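Long-range contacts in RNA-dependent RNA polymerase (PDB 6QW5), which probably cleaves capped host RNAs through a manganese-dependent endonuclease of the PD-(D/E)XK type at its N-terminal end, supplying primers for viral transcription: residues V124-F129 / K161-Y166; K92-V97 / D114-T119. All coordinates share one frame; numbering follows the deposited sequence.

Interaction 1 of 2, residues V124-F129 / K161-Y166; sequences VYVVEF and KPISLY. With MN (manganese (II) ion), chain C; XI7 (2-4-dioxo-4-phenylbutanoic acid), chain E.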
ATOM      1  N   VAL A 124      -8.394 -13.820  -5.687  1.00 10.08           N
ATOM      2  CA  VAL A 124      -8.069 -13.022  -4.510  1.00 11.28           C
ATOM      3  C   VAL A 124      -6.714 -12.373  -4.754  1.00 12.30           C
ATOM      4  O   VAL A 124      -5.778 -13.042  -5.196  1.00 10.38           O
ATOM      5  CB  VAL A 124      -8.052 -13.869  -3.226  1.00 10.98           C
ATOM      6  CG1 VAL A 124      -7.570 -13.038  -2.025  1.00 10.64           C
ATOM      7  CG2 VAL A 124      -9.445 -14.474  -2.950  1.00 10.73           C
ATOM      8  N   TYR A 125      -6.619 -11.074  -4.484  1.00 13.16           N
ATOM      9  CA  TYR A 125      -5.371 -10.327  -4.620  1.00 10.45           C
ATOM     10  C   TYR A 125      -4.910  -9.885  -3.238  1.00 14.21           C
ATOM     11  O   TYR A 125      -5.655  -9.224  -2.505  1.00 12.43           O
ATOM     12  CB  TYR A 125      -5.545  -9.131  -5.561  1.00  9.48           C
ATOM     13  CG  TYR A 125      -5.958  -9.583  -6.944  1.00 12.75           C
ATOM     14  CD1 TYR A 125      -7.301  -9.795  -7.257  1.00 14.83           C
ATOM     15  CD2 TYR A 125      -5.008  -9.844  -7.919  1.00 15.26           C
ATOM     16  CE1 TYR A 125      -7.683 -10.232  -8.503  1.00 13.07           C
ATOM     17  CE2 TYR A 125      -5.381 -10.284  -9.180  1.00 19.19           C
ATOM     18  CZ  TYR A 125      -6.716 -10.472  -9.465  1.00 22.50           C
ATOM     19  OH  TYR A 125      -7.089 -10.905 -10.717  1.00 24.23           O
ATOM     20  N   VAL A 126      -3.704 -10.286  -2.866  1.00 10.81           N
ATOM     21  CA  VAL A 126      -3.096  -9.852  -1.617  1.00 11.64           C
ATOM     22  C   VAL A 126      -2.063  -8.790  -1.960  1.00 10.47           C
ATOM     23  O   VAL A 126      -1.221  -9.009  -2.839  1.00  8.69           O
ATOM     24  CB  VAL A 126      -2.478 -11.040  -0.858  1.00 12.50           C
ATOM     25  CG1 VAL A 126      -1.704 -10.552   0.373  1.00 11.94           C
ATOM     26  CG2 VAL A 126      -3.572 -12.020  -0.440  1.00  8.90           C
ATOM     27  N   VAL A 127      -2.160  -7.618  -1.314  1.00 10.92           N
ATOM     28  CA  VAL A 127      -1.282  -6.479  -1.602  1.00 10.81           C
ATOM     29  C   VAL A 127      -0.598  -6.025  -0.311  1.00 12.62           C
ATOM     30  O   VAL A 127      -1.264  -5.791   0.702  1.00 12.29           O
ATOM     31  CB  VAL A 127      -2.044  -5.293  -2.232  1.00 11.92           C
ATOM     32  CG1 VAL A 127      -1.051  -4.219  -2.720  1.00 17.28           C
ATOM     33  CG2 VAL A 127      -2.959  -5.742  -3.382  1.00 13.08           C
ATOM     34  N   GLU A 128       0.726  -5.887  -0.342  1.00  9.39           N
ATOM     35  CA  GLU A 128       1.450  -5.358   0.808  1.00 12.98           C
ATOM     36  C   GLU A 128       2.275  -4.160   0.369  1.00 12.50           C
ATOM     37  O   GLU A 128       2.939  -4.210  -0.667  1.00 10.14           O
ATOM     38  CB  GLU A 128       2.345  -6.406   1.463  1.00  9.45           C
ATOM     39  CG  GLU A 128       3.147  -5.880   2.681  1.00 15.81           C
ATOM     40  CD  GLU A 128       2.275  -5.443   3.859  1.00 13.81           C
ATOM     41  OE1 GLU A 128       1.111  -5.885   3.960  1.00 13.09           O
ATOM     42  OE2 GLU A 128       2.756  -4.658   4.700  1.00 15.26           O
ATOM     43  N   PHE A 129       2.185  -3.082   1.142  1.00 10.89           N
ATOM     44  CA  PHE A 129       2.965  -1.867   0.957  1.00 12.92           C
ATOM     45  C   PHE A 129       4.086  -1.803   1.987  1.00 12.67           C
ATOM     46  O   PHE A 129       3.931  -2.219   3.141  1.00 13.96           O
ATOM     47  CB  PHE A 129       2.105  -0.608   1.119  1.00 10.33           C
ATOM     48  CG  PHE A 129       0.814  -0.623   0.338  1.00 14.95           C
ATOM     49  CD1 PHE A 129       0.816  -0.832  -1.030  1.00 13.86           C
ATOM     50  CD2 PHE A 129      -0.402  -0.387   0.980  1.00 17.60           C
ATOM     51  CE1 PHE A 129      -0.361  -0.826  -1.750  1.00 15.25           C
ATOM     52  CE2 PHE A 129      -1.590  -0.388   0.267  1.00 14.51           C
ATOM     53  CZ  PHE A 129      -1.566  -0.604  -1.101  1.00 18.47           C
ATOM     54  N   LYS A 161      -9.036 -20.387  -2.930  1.00 13.14           N
ATOM     55  CA  LYS A 161      -9.227 -19.521  -4.080  1.00 10.75           C
ATOM     56  C   LYS A 161      -7.838 -19.117  -4.555  1.00 12.67           C
ATOM     57  O   LYS A 161      -6.962 -18.880  -3.718  1.00 12.85           O
ATOM     58  CB  LYS A 161     -10.027 -18.256  -3.726  1.00 13.76           C
ATOM     59  CG  LYS A 161     -11.403 -18.477  -3.153  1.00 23.31           C
ATOM     60  CD  LYS A 161     -11.903 -17.196  -2.498  1.00 25.05           C
ATOM     61  CE  LYS A 161     -13.182 -17.437  -1.704  1.00 38.53           C
ATOM     62  NZ  LYS A 161     -13.354 -16.411  -0.624  1.00 42.79           N
ATOM     63  N   PRO A 162      -7.610 -18.996  -5.867  1.00 12.99           N
ATOM     64  CA  PRO A 162      -6.287 -18.571  -6.342  1.00 11.36           C
ATOM     65  C   PRO A 162      -5.947 -17.193  -5.803  1.00  9.77           C
ATOM     66  O   PRO A 162      -6.830 -16.361  -5.565  1.00  8.96           O
ATOM     67  CB  PRO A 162      -6.432 -18.556  -7.871  1.00  8.31           C
ATOM     68  CG  PRO A 162      -7.929 -18.447  -8.117  1.00 12.22           C
ATOM     69  CD  PRO A 162      -8.566 -19.195  -6.972  1.00 11.69           C
ATOM     70  N   ILE A 163      -4.651 -16.972  -5.581  1.00 10.48           N
ATOM     71  CA  ILE A 163      -4.137 -15.739  -4.996  1.00 10.02           C
ATOM     72  C   ILE A 163      -3.010 -15.229  -5.875  1.00  9.15           C
ATOM     73  O   ILE A 163      -2.146 -16.002  -6.308  1.00  8.04           O
ATOM     74  CB  ILE A 163      -3.632 -15.933  -3.543  1.00 10.49           C
ATOM     75  CG1 ILE A 163      -4.783 -16.231  -2.592  1.00 11.54           C
ATOM     76  CG2 ILE A 163      -2.821 -14.692  -3.037  1.00  9.50           C
ATOM     77  CD1 ILE A 163      -4.324 -16.751  -1.238  1.00 12.29           C
ATOM     78  N   SER A 164      -3.030 -13.927  -6.143  1.00  7.76           N
ATOM     79  CA  SER A 164      -1.896 -13.204  -6.697  1.00  6.72           C
ATOM     80  C   SER A 164      -1.382 -12.230  -5.643  1.00  9.21           C
ATOM     81  O   SER A 164      -2.156 -11.433  -5.091  1.00  9.08           O
ATOM     82  CB  SER A 164      -2.288 -12.432  -7.963  1.00 12.55           C
ATOM     83  OG  SER A 164      -2.595 -13.314  -9.013  1.00 14.36           O
ATOM     84  N   LEU A 165      -0.080 -12.271  -5.389  1.00  5.86           N
ATOM     85  CA  LEU A 165       0.535 -11.511  -4.314  1.00  7.24           C
ATOM     86  C   LEU A 165       1.308 -10.335  -4.916  1.00 11.26           C
ATOM     87  O   LEU A 165       2.235 -10.543  -5.703  1.00  9.86           O
ATOM     88  CB  LEU A 165       1.453 -12.415  -3.497  1.00  6.45           C
ATOM     89  CG  LEU A 165       2.346 -11.739  -2.453  1.00 13.73           C
ATOM     90  CD1 LEU A 165       1.502 -11.006  -1.430  1.00  9.59           C
ATOM     91  CD2 LEU A 165       3.247 -12.787  -1.779  1.00  9.31           C
ATOM     92  N   TYR A 166       0.917  -9.113  -4.566  1.00  7.82           N
ATOM     93  CA  TYR A 166       1.564  -7.921  -5.097  1.00  8.38           C
ATOM     94  C   TYR A 166       2.239  -7.126  -3.989  1.00  9.38           C
ATOM     95  O   TYR A 166       1.736  -7.057  -2.866  1.00 10.97           O
ATOM     96  CB  TYR A 166       0.564  -7.030  -5.825  1.00 10.47           C
ATOM     97  CG  TYR A 166       0.171  -7.564  -7.171  1.00  8.20           C
ATOM     98  CD1 TYR A 166       1.054  -7.497  -8.248  1.00  9.13           C
ATOM     99  CD2 TYR A 166      -1.080  -8.136  -7.375  1.00 11.04           C
ATOM    100  CE1 TYR A 166       0.704  -7.982  -9.496  1.00  9.56           C
ATOM    101  CE2 TYR A 166      -1.435  -8.632  -8.629  1.00 11.47           C
ATOM    102  CZ  TYR A 166      -0.543  -8.545  -9.679  1.00 12.12           C
ATOM    103  OH  TYR A 166      -0.893  -9.013 -10.923  1.00 12.40           O
TER
HETATM  104 MN    MN C 301       2.621  -2.465   4.789  1.00 15.26          MN
HETATM  105  O8  XI7 E 303       1.814  -2.687   6.723  1.00 16.83           O
HETATM  106  C9  XI7 E 303       2.841  -2.646   7.602  1.00 22.00           C
HETATM  107  C10 XI7 E 303       4.133  -2.491   7.161  1.00 23.35           C
HETATM  108  O11 XI7 E 303       4.450  -2.334   5.945  1.00 20.04           O
HETATM  109  O10 XI7 E 303       5.073  -2.528   7.991  1.00 28.94           O
HETATM  110  C8  XI7 E 303       2.621  -2.761   8.944  1.00 21.43           C
HETATM  111  C7  XI7 E 303       1.317  -2.955   9.637  1.00 27.52           C
HETATM  112  C1  XI7 E 303       1.286  -2.921  11.158  1.00 34.41           C
HETATM  113  C6  XI7 E 303       2.493  -2.811  11.873  1.00 34.10           C
HETATM  114  C5  XI7 E 303       2.512  -2.779  13.278  1.00 37.47           C
HETATM  115  C4  XI7 E 303       1.315  -2.862  13.997  1.00 32.11           C
HETATM  116  C3  XI7 E 303       0.107  -2.977  13.282  1.00 39.15           C
HETATM  117  C2  XI7 E 303       0.094  -3.006  11.873  1.00 29.96           C
HETATM  118  O14 XI7 E 303       0.268  -3.309   9.077  1.00 28.91           O
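Val-124, Val-126 and Glu-128 pair through their backbones with Pro-162, Ser-164 and Tyr-166, joining the two parallel strands of a beta-alpha-beta unit whose connection is helix 136-157. The short strand segments run at 19° to each other, and five backbone hydrogen bonds span them. The first is from Val-124 N to Pro-162 O (3.0 Å). Ser-164 N then gives to Val-124 O, Val-126 N to Ser-164 O, Tyr-166 N to Val-126 O (2.8 Å and nearly straight, 174° at the hydrogen) and Glu-128 N to Tyr-166 O. Carbonyls along the seam carry a second, weaker load: Val-124 O also receives a CA-H...O contact from Ile-163 CA at 3.2 Å. The intervening residues Tyr-125 and Val-127 bond through their backbones to Ile-117 and Met-115 of strand 115-118, so both edges of strand 124-131 are used. Lys-161 NZ, beyond the seam, finds its charge partner in Glu-118.

On one face of the sheet, Val-126 splits its branches between Leu-165 CD1 (3.7 Å from CG1) and Ile-163 CG2 (3.8 Å from CG2). On the other, the Tyr-125 and Tyr-166 rings are neighbours with a common heading and touch edge to edge, Tyr-125 CD2 to Tyr-166 CE2 3.8 Å.

The strand's end enters the metal site. Glu-128 bends at chi2 (64°), bringing OE2 to 2.2 Å from the manganese ion that Asp-114, His-79 and the inhibitor's O8 and O11 also bind; the backbone O of Phe-129 holds the same ion at 2.1 Å.

Interaction 2 of 2, residues K92-V97 / D114-T119; sequences KKFVEV and DMIIET. With MN (manganese (II) ion), chain D; MN (manganese (II) ion), chain C; XI7 (2-4-dioxo-4-phenylbutanoic acid), chain E.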
ATOM      1  N   LYS A  92      -6.153  -6.223   6.454  1.00 33.76           N
ATOM      2  CA  LYS A  92      -7.306  -7.115   6.527  1.00 24.77           C
ATOM      3  C   LYS A  92      -6.802  -8.508   6.877  1.00 18.76           C
ATOM      4  O   LYS A  92      -5.850  -8.988   6.255  1.00 22.33           O
ATOM      5  CB  LYS A  92      -8.068  -7.162   5.189  1.00 26.39           C
ATOM      6  CG  LYS A  92      -9.424  -7.837   5.285  1.00 26.41           C
ATOM      7  CD  LYS A  92     -10.359  -7.410   4.165  1.00 35.71           C
ATOM      8  CE  LYS A  92     -11.809  -7.568   4.596  1.00 46.26           C
ATOM      9  NZ  LYS A  92     -12.773  -7.051   3.578  1.00 55.62           N
ATOM     10  N   LYS A  93      -7.434  -9.163   7.848  1.00 20.39           N
ATOM     11  CA  LYS A  93      -6.981 -10.481   8.286  1.00 22.16           C
ATOM     12  C   LYS A  93      -7.420 -11.584   7.322  1.00 21.86           C
ATOM     13  O   LYS A  93      -8.532 -11.553   6.784  1.00 18.16           O
ATOM     14  CB  LYS A  93      -7.500 -10.784   9.690  1.00 22.59           C
ATOM     15  CG  LYS A  93      -6.706 -10.086  10.787  1.00 29.19           C
ATOM     16  CD  LYS A  93      -7.337 -10.288  12.156  1.00 32.03           C
ATOM     17  CE  LYS A  93      -7.033  -9.125  13.085  1.00 34.58           C
ATOM     18  NZ  LYS A  93      -5.579  -8.881  13.220  1.00 43.71           N
ATOM     19  N   PHE A  94      -6.534 -12.570   7.116  1.00 18.03           N
ATOM     20  CA  PHE A  94      -6.844 -13.683   6.214  1.00 17.39           C
ATOM     21  C   PHE A  94      -8.145 -14.371   6.583  1.00 13.86           C
ATOM     22  O   PHE A  94      -8.910 -14.775   5.702  1.00 15.76           O
ATOM     23  CB  PHE A  94      -5.712 -14.710   6.223  1.00 13.00           C
ATOM     24  CG  PHE A  94      -4.543 -14.323   5.368  1.00 14.55           C
ATOM     25  CD1 PHE A  94      -4.646 -14.328   3.992  1.00 14.35           C
ATOM     26  CD2 PHE A  94      -3.339 -13.951   5.945  1.00 16.31           C
ATOM     27  CE1 PHE A  94      -3.563 -13.970   3.198  1.00 18.86           C
ATOM     28  CE2 PHE A  94      -2.255 -13.595   5.160  1.00 13.07           C
ATOM     29  CZ  PHE A  94      -2.366 -13.603   3.793  1.00 16.63           C
ATOM     30  N   VAL A  95      -8.407 -14.530   7.885  1.00 17.40           N
ATOM     31  CA  VAL A  95      -9.583 -15.284   8.314  1.00 17.51           C
ATOM     32  C   VAL A  95     -10.863 -14.587   7.877  1.00 20.07           C
ATOM     33  O   VAL A  95     -11.896 -15.235   7.676  1.00 21.87           O
ATOM     34  CB  VAL A  95      -9.551 -15.510   9.841  1.00 22.57           C
ATOM     35  CG1 VAL A  95      -9.825 -14.196  10.605  1.00 20.10           C
ATOM     36  CG2 VAL A  95     -10.552 -16.584  10.242  1.00 26.50           C
ATOM     37  N   GLU A  96     -10.814 -13.268   7.692  1.00 19.22           N
ATOM     38  CA  GLU A  96     -12.003 -12.540   7.269  1.00 22.70           C
ATOM     39  C   GLU A  96     -12.434 -12.900   5.855  1.00 25.60           C
ATOM     40  O   GLU A  96     -13.609 -12.733   5.522  1.00 25.34           O
ATOM     41  CB  GLU A  96     -11.757 -11.035   7.366  1.00 23.39           C
ATOM     42  CG  GLU A  96     -11.497 -10.545   8.784  1.00 25.55           C
ATOM     43  CD  GLU A  96     -11.145  -9.068   8.809  1.00 35.17           C
ATOM     44  OE1 GLU A  96     -11.779  -8.306   8.053  1.00 34.56           O
ATOM     45  OE2 GLU A  96     -10.225  -8.672   9.564  1.00 39.32           O
ATOM     46  N   VAL A  97     -11.512 -13.377   5.021  1.00 21.26           N
ATOM     47  CA  VAL A  97     -11.819 -13.704   3.644  1.00 22.77           C
ATOM     48  C   VAL A  97     -11.896 -15.207   3.426  1.00 22.91           C
ATOM     49  O   VAL A  97     -12.693 -15.659   2.598  1.00 21.82           O
ATOM     50  CB  VAL A  97     -10.768 -13.075   2.701  1.00 21.01           C
ATOM     51  CG1 VAL A  97     -10.884 -13.629   1.285  1.00 18.03           C
ATOM     52  CG2 VAL A  97     -10.881 -11.543   2.694  1.00 24.48           C
ATOM     53  N   ASP A 114      -1.770  -5.506   3.819  1.00 11.42           N
ATOM     54  CA  ASP A 114      -2.403  -4.200   3.667  1.00 16.22           C
ATOM     55  C   ASP A 114      -3.704  -4.275   2.876  1.00 17.84           C
ATOM     56  O   ASP A 114      -4.611  -3.484   3.130  1.00 12.83           O
ATOM     57  CB  ASP A 114      -1.437  -3.213   3.005  1.00 13.65           C
ATOM     58  CG  ASP A 114      -0.329  -2.772   3.941  1.00 12.83           C
ATOM     59  OD1 ASP A 114      -0.575  -2.630   5.165  1.00 14.02           O
ATOM     60  OD2 ASP A 114       0.798  -2.594   3.455  1.00 12.59           O
HETATM   61  N   MSE A 115      -3.816  -5.182   1.907  1.00 11.69           N
HETATM   62  CA  MSE A 115      -5.083  -5.365   1.187  1.00 11.84           C
HETATM   63  C   MSE A 115      -5.326  -6.840   0.873  1.00 17.13           C
HETATM   64  O   MSE A 115      -4.399  -7.578   0.548  1.00 13.23           O
HETATM   65  CB  MSE A 115      -5.125  -4.571  -0.129  1.00  9.16           C
HETATM   66  CG  MSE A 115      -4.715  -3.099  -0.065  1.00 12.48           C
HETATM   67 SE   MSE A 115      -4.918  -2.262  -1.827  1.00 27.68          SE
HETATM   68  CE  MSE A 115      -6.830  -1.770  -1.711  1.00 15.14           C
ATOM     69  N   ILE A 116      -6.578  -7.273   0.965  1.00 13.00           N
ATOM     70  CA  ILE A 116      -6.996  -8.581   0.454  1.00 12.83           C
ATOM     71  C   ILE A 116      -8.256  -8.314  -0.349  1.00 14.22           C
ATOM     72  O   ILE A 116      -9.292  -7.952   0.224  1.00 14.92           O
ATOM     73  CB  ILE A 116      -7.250  -9.610   1.567  1.00 11.98           C
ATOM     74  CG1 ILE A 116      -6.048  -9.722   2.495  1.00 15.99           C
ATOM     75  CG2 ILE A 116      -7.528 -10.991   0.983  1.00 12.73           C
ATOM     76  CD1 ILE A 116      -6.192 -10.806   3.536  1.00 17.04           C
ATOM     77  N   ILE A 117      -8.161  -8.433  -1.672  1.00 13.05           N
ATOM     78  CA  ILE A 117      -9.242  -8.070  -2.579  1.00 10.34           C
ATOM     79  C   ILE A 117      -9.776  -9.330  -3.253  1.00 14.32           C
ATOM     80  O   ILE A 117      -9.027 -10.047  -3.929  1.00 13.81           O
ATOM     81  CB  ILE A 117      -8.774  -7.053  -3.624  1.00 13.81           C
ATOM     82  CG1 ILE A 117      -8.071  -5.875  -2.926  1.00 15.58           C
ATOM     83  CG2 ILE A 117      -9.952  -6.620  -4.493  1.00 10.88           C
ATOM     84  CD1 ILE A 117      -7.184  -5.058  -3.831  1.00 16.89           C
ATOM     85  N   GLU A 118     -11.079  -9.568  -3.124  1.00 15.88           N
ATOM     86  CA  GLU A 118     -11.733 -10.710  -3.757  1.00 17.06           C
ATOM     87  C   GLU A 118     -12.598 -10.227  -4.913  1.00 19.91           C
ATOM     88  O   GLU A 118     -13.402  -9.310  -4.740  1.00 22.56           O
ATOM     89  CB  GLU A 118     -12.584 -11.503  -2.752  1.00 17.85           C
ATOM     90  CG  GLU A 118     -13.183 -12.765  -3.397  1.00 35.10           C
ATOM     91  CD  GLU A 118     -13.796 -13.747  -2.404  1.00 41.54           C
ATOM     92  OE1 GLU A 118     -13.747 -13.488  -1.179  1.00 45.79           O
ATOM     93  OE2 GLU A 118     -14.322 -14.784  -2.863  1.00 44.65           O
ATOM     94  N   THR A 119     -12.429 -10.832  -6.090  1.00 15.16           N
ATOM     95  CA  THR A 119     -13.223 -10.469  -7.259  1.00 17.73           C
ATOM     96  C   THR A 119     -14.400 -11.427  -7.438  1.00 23.96           C
ATOM     97  O   THR A 119     -14.432 -12.521  -6.867  1.00 14.34           O
ATOM     98  CB  THR A 119     -12.384 -10.474  -8.545  1.00 15.63           C
ATOM     99  OG1 THR A 119     -11.961 -11.811  -8.841  1.00 18.26           O
ATOM    100  CG2 THR A 119     -11.167  -9.563  -8.427  1.00 21.67           C
TER
HETATM  101 MN    MN D 302      -0.170  -3.021   7.120  0.71  8.56          MN
HETATM  102 MN    MN C 301       2.621  -2.465   4.789  1.00 15.26          MN
HETATM  103  O8  XI7 E 303       1.814  -2.687   6.723  1.00 16.83           O
HETATM  104  C9  XI7 E 303       2.841  -2.646   7.602  1.00 22.00           C
HETATM  105  C10 XI7 E 303       4.133  -2.491   7.161  1.00 23.35           C
HETATM  106  O11 XI7 E 303       4.450  -2.334   5.945  1.00 20.04           O
HETATM  107  O10 XI7 E 303       5.073  -2.528   7.991  1.00 28.94           O
HETATM  108  C8  XI7 E 303       2.621  -2.761   8.944  1.00 21.43           C
HETATM  109  C7  XI7 E 303       1.317  -2.955   9.637  1.00 27.52           C
HETATM  110  C1  XI7 E 303       1.286  -2.921  11.158  1.00 34.41           C
HETATM  111  C6  XI7 E 303       2.493  -2.811  11.873  1.00 34.10           C
HETATM  112  C5  XI7 E 303       2.512  -2.779  13.278  1.00 37.47           C
HETATM  113  C4  XI7 E 303       1.315  -2.862  13.997  1.00 32.11           C
HETATM  114  C3  XI7 E 303       0.107  -2.977  13.282  1.00 39.15           C
HETATM  115  C2  XI7 E 303       0.094  -3.006  11.873  1.00 29.96           C
HETATM  116  O14 XI7 E 303       0.268  -3.309   9.077  1.00 28.91           O
HETATM  117  O   HOH W   1       0.171  -5.152   6.706  1.00 15.19           O
HETATM  118  O   HOH W   2      -0.762  -1.096   7.466  1.00 22.14           O
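Ile-116 reaches from strand 115-118 into an angle formed by Lys-92, Phe-94 and Val-97, and no hydrogen bond joins the two segments. Its CB points toward residues 92-97, and from there the branches part. CG2 turns to the helix and meets Val-97 CG2 at 3.8 Å, the two side chains crossing at a slant. CG1, anti to the carbonyl carbon (chi1 -53°), runs alongside Lys-92, near its O and CB. An extended second torsion (chi2 -175°) then carries CD1 to 3.3 Å from Lys-92 O, a carbonyl oxygen buried here with no polar partner in the model. Ile-116 CD1 also sits over one face of the Phe-94 ring, 3.9 Å from Phe-94 CD1, with the two side chains at about a right angle; Phe-94 in turn packs on helix 136-157 through Tyr-150, Ala-153 and Cys-154.

Ile-116 thereby packs strand 115-118 against helix 94-98 and the residues leading into it, in what is, by family, probably a PD-(D/E)XK endonuclease, Pro-113 and Asp-114 being consistent with the proline-aspartate of its signature. Opposite Val-127 the strand carries an extra residue, Asp-114 and Met-115 (a selenomethionine) forming a classic beta bulge. Asp-114 bridges the two manganese ions: OD1 is 2.0 Å from the ion also held by Asp-91, two waters and the inhibitor's O14, while OD2 is 2.3 Å from the ion shared with Glu-128 and His-79. The inhibitor's O8 bridges the same pair of ions.

At the far end, the Val-97 and Glu-118 side chains run alongside one another with opposite headings. Val-97 CG1 lies 3.8 Å from Glu-118 OE1, and the other carboxylate oxygen, OE2, forms a salt bridge with Lys-161 NZ.

From the N terminus, residues 92-97 come first; the chain then makes a mostly irregular excursion of 16 residues and returns at 114-119, where interaction 2 closes that loop. A short connection, residues 119-123, leads into strand 124-131, antiparallel to strand 115-118. Interaction 1 closes the next, longer loop of 31 residues, 22 of them helical, when the chain comes back at 161-166. The two contacts are therefore in series, neither nested nor crossed, with centres about 9 Å apart. Strand 124-131 lies between strand 115-118 and strand 163-171 in one sheet, and interaction 2 adds helix 94-98 by side-chain packing. A probable hydrogen bond from Phe-129 N to Asp-114 OD2 (2.7 Å) couples them at the metal site.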